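Local coordinates for protein lytic polysaccharide monooxygenase (Neurospora crassa, PDB 4QI8) that probably cleaves the beta-1,4-glycosidic chains of cellulose by oxidation at a single copper ion, which must first be reduced by an electron donor, at residues Asn36-Gln39 and Ile40-Phe43; Ala184-Ala187 and Ser188-Gly191; Val20-Ala23 and Asp24-Asn28. All coordinates share one frame; numbering follows the deposited sequence.

Contacts 1 and 3 share the long connection after strand 3-8 of the AA9 beta-sandwich and touch each other, Q39 and F43 meeting D24, N25 and A23. Contact 2 lies much later in the chain, in the loop after strand 178-179, and touches neither. Contact 1 is partly buried: a short helix held by bonds round its own turn and by partners outside it, with a disulfide to the neighbouring strand. Contact 2 is a surface turn closed by an aspartate, with waters spanning its charged groups. Contact 3 is divided, with A23 and N25 buried near the copper site and R22 and W26 stacked at the surface.

Contact 1. Residues Asn36-Gln39 and Ile40-Phe43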
loop_
_atom_site.group_PDB
_atom_site.type_symbol
_atom_site.label_atom_id
_atom_site.label_comp_id
_atom_site.label_asym_id
_atom_site.label_seq_id
_atom_site.Cartn_x
_atom_site.Cartn_y
_atom_site.Cartn_z
ATOM N N ASN A 36 -9.944 11.589 1.425
ATOM C CA ASN A 36 -10.104 12.218 2.739
ATOM C C ASN A 36 -10.719 11.315 3.800
ATOM O O ASN A 36 -10.881 11.727 4.940
ATOM C CB ASN A 36 -10.949 13.481 2.590
ATOM C CG ASN A 36 -10.361 14.435 1.579
ATOM O OD1 ASN A 36 -10.994 14.786 0.583
ATOM N ND2 ASN A 36 -9.137 14.837 1.808
ATOM N N SER A 37 -11.068 10.095 3.422
ATOM C CA SER A 37 -11.646 9.139 4.350
ATOM C C SER A 37 -10.583 8.445 5.191
ATOM O O SER A 37 -9.470 8.196 4.724
ATOM C CB SER A 37 -12.388 8.069 3.546
ATOM O OG SER A 37 -12.854 7.027 4.375
ATOM N N GLN A 38 -10.943 8.076 6.415
ATOM C CA GLN A 38 -10.086 7.193 7.197
ATOM C C GLN A 38 -9.797 5.891 6.448
ATOM O O GLN A 38 -8.769 5.256 6.674
ATOM C CB GLN A 38 -10.710 6.879 8.561
ATOM C CG GLN A 38 -10.859 8.101 9.446
ATOM C CD GLN A 38 -9.516 8.679 9.813
ATOM O OE1 GLN A 38 -8.691 8.002 10.428
ATOM N NE2 GLN A 38 -9.274 9.926 9.422
ATOM N N GLN A 39 -10.718 5.469 5.586
ATOM C CA GLN A 39 -10.502 4.255 4.809
ATOM C C GLN A 39 -9.306 4.321 3.856
ATOM O O GLN A 39 -8.813 3.280 3.445
ATOM C CB GLN A 39 -11.770 3.869 4.038
ATOM C CG GLN A 39 -12.897 3.384 4.926
ATOM C CD GLN A 39 -14.134 3.022 4.128
ATOM O OE1 GLN A 39 -14.483 3.702 3.162
ATOM N NE2 GLN A 39 -14.779 1.936 4.503
ATOM N N ILE A 40 -8.812 5.516 3.536
ATOM C CA ILE A 40 -7.653 5.619 2.636
ATOM C C ILE A 40 -6.410 5.032 3.297
ATOM O O ILE A 40 -5.423 4.712 2.634
ATOM C CB ILE A 40 -7.432 7.069 2.134
ATOM C CG1 ILE A 40 -6.644 7.119 0.811
ATOM C CG2 ILE A 40 -6.742 7.898 3.201
ATOM C CD1 ILE A 40 -7.415 6.564 -0.384
ATOM N N ARG A 41 -6.434 4.922 4.631
ATOM C CA ARG A 41 -5.239 4.453 5.319
ATOM C C ARG A 41 -5.118 2.924 5.250
ATOM O O ARG A 41 -4.264 2.404 4.559
ATOM C CB ARG A 41 -5.234 4.978 6.779
ATOM C CG ARG A 41 -4.013 4.554 7.566
ATOM C CD ARG A 41 -3.973 5.118 8.993
ATOM N NE ARG A 41 -5.234 4.911 9.701
ATOM C CZ ARG A 41 -6.179 5.820 9.972
ATOM N NH1 ARG A 41 -6.089 7.116 9.634
ATOM N NH2 ARG A 41 -7.266 5.423 10.641
ATOM N N CYS A 42 -6.021 2.225 5.930
ATOM C CA CYS A 42 -6.028 0.758 5.986
ATOM C C CYS A 42 -7.404 0.166 5.651
ATOM O O CYS A 42 -7.671 -0.987 5.984
ATOM C CB CYS A 42 -5.531 0.228 7.351
ATOM S SG CYS A 42 -3.806 0.640 7.654
ATOM N N PHE A 43 -8.241 0.948 4.987
ATOM C CA PHE A 43 -9.584 0.512 4.586
ATOM C C PHE A 43 -10.418 0.055 5.789
ATOM O O PHE A 43 -11.176 -0.915 5.695
ATOM C CB PHE A 43 -9.527 -0.584 3.487
ATOM C CG PHE A 43 -10.645 -0.508 2.443
ATOM C CD1 PHE A 43 -11.880 0.073 2.722
ATOM C CD2 PHE A 43 -10.439 -1.037 1.172
ATOM C CE1 PHE A 43 -12.869 0.139 1.756
ATOM C CE2 PHE A 43 -11.428 -0.972 0.211
ATOM C CZ PHE A 43 -12.635 -0.374 0.496
HETATM O O HOH W 1 -8.160 2.769 7.749
#
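The short helix 39-42, set in the long connection after strand 3-8 of the AA9 beta-sandwich, opens with I40 N bonded to S37 O at 3.0 Å and R41 N to Q38 O at 3.1 Å. Both bonds span three residues, giving a tightly wound first turn, and S37 OG caps it by accepting from Q39 N at 2.9 Å. An alpha-helical bond from C42 N to Q38 O is replaced by water 1, which donates to the carbonyl and accepts from the amide. F43 then leaves the helix with positive phi (57°), its N making a weak bond to Q39 O.

On one flank Q38 and R41 run side by side. R41 CG stands anti to the backbone N (chi1 -179°), and a bend at chi3 turns the guanidinium back, so that NH1 and NH2, at 2.9 Å and 3.0 Å, both grip the single oxygen Q38 OE1. That oxygen lies in the guanidinium plane, yet both nitrogens come from the same face of the amide, whose plane is turned 50° away. NH1 has a second acceptor in F181 O.

I40 faces the core on F156 and I158, and the C42-C160 disulfide ties the helix to the same strand, 155-166, which also carries the copper ligand Y157. The Q39 amide, whose nitrogen is bonded to D24 OD2, stands nearly upright to the F43 ring, Q39 NE2 meeting the ring edge 3.8 Å from F43 CE1.

Contact 2. Residues Ala184-Ala187 and Ser188-Gly191; sequences AYKA and SDPG
D189 folds back over K186 from its first side-chain atom onward: D189 CB lies 3.4 Å from K186 O. With CG beside its own backbone N (chi1 -72°), the carboxylate swings over the K186 peptide, and CG comes slightly nearer the same oxygen. One branch, D189 OD2, takes the K186 N-H, with 2.9 Å between OD2 and K186 N, in an almost straight bond (172°), although the donor arrives from well above the carboxylate plane. On the other branch, D189 OD1 rests against K186 CB at 3.6 Å.

The backbone beneath is a type I beta turn from K186 to D189, closed by D189 N donating to K186 O at 3.0 Å. K186 is thus held through both N and O by D189, once through the side chain and once through the main chain. This turn sits on the surface of the AA9 domain, in the loop after strand 178-179.

The K186 chain, bent at chi3 and chi4, crosses D189 at about a right angle and stops short of a salt bridge, K186 NZ staying 4.3 Å from D189 OD1. Two waters link the charges: K186 NZ donates to water 2, which lies within hydrogen-bonding range of D189 OD2 and A184 O, and water 3 donates to D189 OD1 at 2.9 Å while accepting only weakly from K186 NZ. Just before the turn the chain dips inward at Y185, whose CB is 4.1 Å from D189 OD2 and whose OH reaches E141 and Y79 in the sheet below.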
loop_
_atom_site.group_PDB
_atom_site.type_symbol
_atom_site.label_atom_id
_atom_site.label_comp_id
_atom_site.label_asym_id
_atom_site.label_seq_id
_atom_site.Cartn_x
_atom_site.Cartn_y
_atom_site.Cartn_z
ATOM N N ALA A 184 -1.894 12.574 2.647
ATOM C CA ALA A 184 -0.858 12.500 1.622
ATOM C C ALA A 184 -1.394 12.822 0.240
ATOM O O ALA A 184 -0.664 13.353 -0.600
ATOM C CB ALA A 184 -0.230 11.113 1.606
ATOM N N TYR A 185 -2.647 12.449 -0.004
ATOM C CA TYR A 185 -3.236 12.546 -1.327
ATOM C C TYR A 185 -4.330 13.603 -1.378
ATOM O O TYR A 185 -5.072 13.808 -0.404
ATOM C CB TYR A 185 -3.846 11.208 -1.750
ATOM C CG TYR A 185 -2.902 10.031 -1.839
ATOM C CD1 TYR A 185 -1.528 10.190 -1.868
ATOM C CD2 TYR A 185 -3.404 8.738 -1.913
ATOM C CE1 TYR A 185 -0.687 9.111 -1.957
ATOM C CE2 TYR A 185 -2.552 7.641 -2.000
ATOM C CZ TYR A 185 -1.189 7.839 -2.030
ATOM O OH TYR A 185 -0.308 6.786 -2.106
ATOM N N LYS A 186 -4.426 14.233 -2.542
ATOM C CA LYS A 186 -5.516 15.136 -2.874
ATOM C C LYS A 186 -6.163 14.645 -4.157
ATOM O O LYS A 186 -5.501 14.060 -5.014
ATOM C CB LYS A 186 -5.016 16.571 -3.044
ATOM C CG LYS A 186 -4.527 17.195 -1.730
ATOM C CD LYS A 186 -4.169 18.660 -1.864
ATOM C CE LYS A 186 -2.811 18.854 -2.503
ATOM N NZ LYS A 186 -1.712 18.416 -1.596
ATOM N N ALA A 187 -7.452 14.899 -4.302
ATOM C CA ALA A 187 -8.201 14.443 -5.466
ATOM C C ALA A 187 -7.684 15.051 -6.768
ATOM O O ALA A 187 -7.930 14.510 -7.834
ATOM C CB ALA A 187 -9.675 14.750 -5.280
ATOM N N SER A 188 -6.972 16.172 -6.677
ATOM C CA SER A 188 -6.420 16.854 -7.842
ATOM C C SER A 188 -4.996 16.424 -8.184
ATOM O O SER A 188 -4.413 16.931 -9.135
ATOM C CB SER A 188 -6.422 18.361 -7.598
ATOM O OG SER A 188 -5.696 18.641 -6.414
ATOM N N ASP A 189 -4.405 15.530 -7.402
ATOM C CA ASP A 189 -3.026 15.148 -7.670
ATOM C C ASP A 189 -2.916 14.566 -9.084
ATOM O O ASP A 189 -3.808 13.863 -9.546
ATOM C CB ASP A 189 -2.515 14.107 -6.673
ATOM C CG ASP A 189 -2.273 14.666 -5.274
ATOM O OD1 ASP A 189 -2.179 15.900 -5.105
ATOM O OD2 ASP A 189 -2.165 13.846 -4.338
ATOM N N PRO A 190 -1.817 14.856 -9.786
ATOM C CA PRO A 190 -1.731 14.520 -11.212
ATOM C C PRO A 190 -1.635 13.034 -11.528
ATOM O O PRO A 190 -1.806 12.666 -12.689
ATOM C CB PRO A 190 -0.467 15.264 -11.676
ATOM C CG PRO A 190 0.320 15.460 -10.452
ATOM C CD PRO A 190 -0.687 15.703 -9.369
ATOM N N GLY A 191 -1.363 12.195 -10.534
ATOM C CA GLY A 191 -1.408 10.756 -10.711
ATOM C C GLY A 191 -2.700 10.116 -10.219
ATOM O O GLY A 191 -2.826 8.891 -10.245
HETATM O O HOH W 2 -1.221 15.699 -2.155
HETATM O O HOH W 3 0.163 17.333 -4.332
#

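Contact 3. Residues Val20-Ala23 and Asp24-Asn28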
loop_
_atom_site.group_PDB
_atom_site.type_symbol
_atom_site.label_atom_id
_atom_site.label_comp_id
_atom_site.label_asym_id
_atom_site.label_seq_id
_atom_site.Cartn_x
_atom_site.Cartn_y
_atom_site.Cartn_z
ATOM N N VAL A 20 -3.334 -9.600 8.027
ATOM C CA VAL A 20 -3.825 -8.386 7.400
ATOM C C VAL A 20 -5.105 -7.966 8.105
ATOM O O VAL A 20 -6.019 -8.774 8.278
ATOM C CB VAL A 20 -4.075 -8.620 5.896
ATOM C CG1 VAL A 20 -4.657 -7.373 5.247
ATOM C CG2 VAL A 20 -2.786 -9.052 5.200
ATOM N N ARG A 21 -5.148 -6.718 8.561
ATOM C CA ARG A 21 -6.349 -6.165 9.169
ATOM C C ARG A 21 -7.506 -6.295 8.198
ATOM O O ARG A 21 -7.372 -5.942 7.030
ATOM C CB ARG A 21 -6.098 -4.706 9.535
ATOM C CG ARG A 21 -5.051 -4.566 10.622
ATOM C CD ARG A 21 -4.882 -3.139 11.107
ATOM N NE ARG A 21 -3.983 -3.096 12.256
ATOM C CZ ARG A 21 -3.520 -1.988 12.821
ATOM N NH1 ARG A 21 -3.851 -0.789 12.342
ATOM N NH2 ARG A 21 -2.721 -2.083 13.876
ATOM N N ARG A 22 -8.647 -6.806 8.652
ATOM C CA ARG A 22 -9.699 -7.081 7.689
ATOM C C ARG A 22 -10.220 -5.775 7.087
ATOM O O ARG A 22 -10.725 -4.890 7.782
ATOM C CB ARG A 22 -10.852 -7.903 8.269
ATOM C CG ARG A 22 -11.807 -8.350 7.150
ATOM C CD ARG A 22 -12.735 -9.458 7.532
ATOM N NE ARG A 22 -13.820 -8.955 8.343
ATOM C CZ ARG A 22 -14.818 -9.712 8.790
ATOM N NH1 ARG A 22 -14.865 -11.009 8.502
ATOM N NH2 ARG A 22 -15.786 -9.170 9.524
ATOM N N ALA A 23 -10.079 -5.653 5.776
ATOM C CA ALA A 23 -10.489 -4.451 5.077
ATOM C C ALA A 23 -11.996 -4.402 4.942
ATOM O O ALA A 23 -12.663 -5.439 4.848
ATOM C CB ALA A 23 -9.837 -4.410 3.703
ATOM N N ASP A 24 -12.527 -3.188 4.876
ATOM C CA ASP A 24 -13.963 -3.007 4.802
ATOM C C ASP A 24 -14.551 -3.521 3.487
ATOM O O ASP A 24 -15.774 -3.651 3.400
ATOM C CB ASP A 24 -14.358 -1.536 4.992
ATOM C CG ASP A 24 -14.195 -1.029 6.415
ATOM O OD1 ASP A 24 -14.116 -1.841 7.363
ATOM O OD2 ASP A 24 -14.169 0.215 6.570
ATOM N N ASN A 25 -13.711 -3.798 2.478
ATOM C CA ASN A 25 -14.174 -4.387 1.210
ATOM C C ASN A 25 -14.138 -5.920 1.197
ATOM O O ASN A 25 -14.201 -6.537 0.134
ATOM C CB ASN A 25 -13.397 -3.831 0.009
ATOM C CG ASN A 25 -11.970 -4.348 -0.084
ATOM O OD1 ASN A 25 -11.392 -4.825 0.899
ATOM N ND2 ASN A 25 -11.403 -4.258 -1.277
ATOM N N TRP A 26 -14.076 -6.539 2.371
ATOM C CA TRP A 26 -13.928 -7.983 2.412
ATOM C C TRP A 26 -15.107 -8.732 1.790
ATOM O O TRP A 26 -14.929 -9.868 1.364
ATOM C CB TRP A 26 -13.642 -8.470 3.838
ATOM C CG TRP A 26 -14.807 -8.405 4.767
ATOM C CD1 TRP A 26 -15.246 -7.318 5.464
ATOM C CD2 TRP A 26 -15.683 -9.483 5.104
ATOM N NE1 TRP A 26 -16.354 -7.652 6.214
ATOM C CE2 TRP A 26 -16.641 -8.976 6.008
ATOM C CE3 TRP A 26 -15.754 -10.819 4.721
ATOM C CZ2 TRP A 26 -17.643 -9.772 6.557
ATOM C CZ3 TRP A 26 -16.752 -11.604 5.255
ATOM C CH2 TRP A 26 -17.690 -11.077 6.154
ATOM N N GLN A 27 -16.286 -8.119 1.732
ATOM C CA GLN A 27 -17.436 -8.753 1.083
ATOM C C GLN A 27 -17.621 -8.322 -0.372
ATOM O O GLN A 27 -17.948 -9.154 -1.207
ATOM C CB GLN A 27 -18.726 -8.475 1.853
ATOM C CG GLN A 27 -18.680 -8.985 3.267
ATOM C CD GLN A 27 -20.047 -8.992 3.918
ATOM O OE1 GLN A 27 -20.566 -7.952 4.318
ATOM N NE2 GLN A 27 -20.644 -10.175 4.026
ATOM N N ASN A 28 -17.431 -7.049 -0.696
ATOM C CA ASN A 28 -17.760 -6.583 -2.045
ATOM C C ASN A 28 -16.568 -6.467 -2.990
ATOM O O ASN A 28 -16.756 -6.239 -4.176
ATOM C CB ASN A 28 -18.489 -5.243 -2.005
ATOM C CG ASN A 28 -17.577 -4.092 -1.627
ATOM O OD1 ASN A 28 -16.610 -4.257 -0.892
ATOM N ND2 ASN A 28 -17.893 -2.912 -2.138
HETATM O O HOH W 4 -13.247 -4.120 8.503
#
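The W26 indole is covered on both faces: the R22 guanidinium lies flat on one, and Q27 CG sits over the centre of the opposite one. The A23 carbonyl oxygen meets the indole at its edge, in the ring plane. Guanidinium and indole planes differ by only 6°, and R22 CZ comes within 3.4 Å of W26 CE2. R22 CZ also stands over the five-membered ring, 22° off its normal, a cation-pi contact, while R22 CD makes a CH-pi contact with that ring 3.8 Å from its centroid. NH1 stands over the six-membered ring, and NH2 reaches past its CE2-CZ2 edge. A bend at chi3 (77°) in the otherwise extended arginine lays its end along the indole.

The backbone brings the pair together. A type I beta turn from A23 to W26, in the long connection after strand 3-8, reverses the chain; its W26 N to A23 O bond is weak. Water 4 braces the entry to the turn, donating to R22 O and to D24 OD1, both at 2.7 Å; D24 OD2 is hydrogen-bonded to Q39 NE2 and S45 N. Below, N25 OD1 presses on A23 CB at 3.2 Å while ND2 is held by G30 O. N25 packs on F43, and its side chain is about 5 Å from that of the copper ligand Y157, so the buried side of the turn lies near the copper site.

Because the guanidinium meets the indole by its face, the pi cloud can stabilise the cation while its N-H groups stay directed outward in their own plane, where they can probably still bond to solvent.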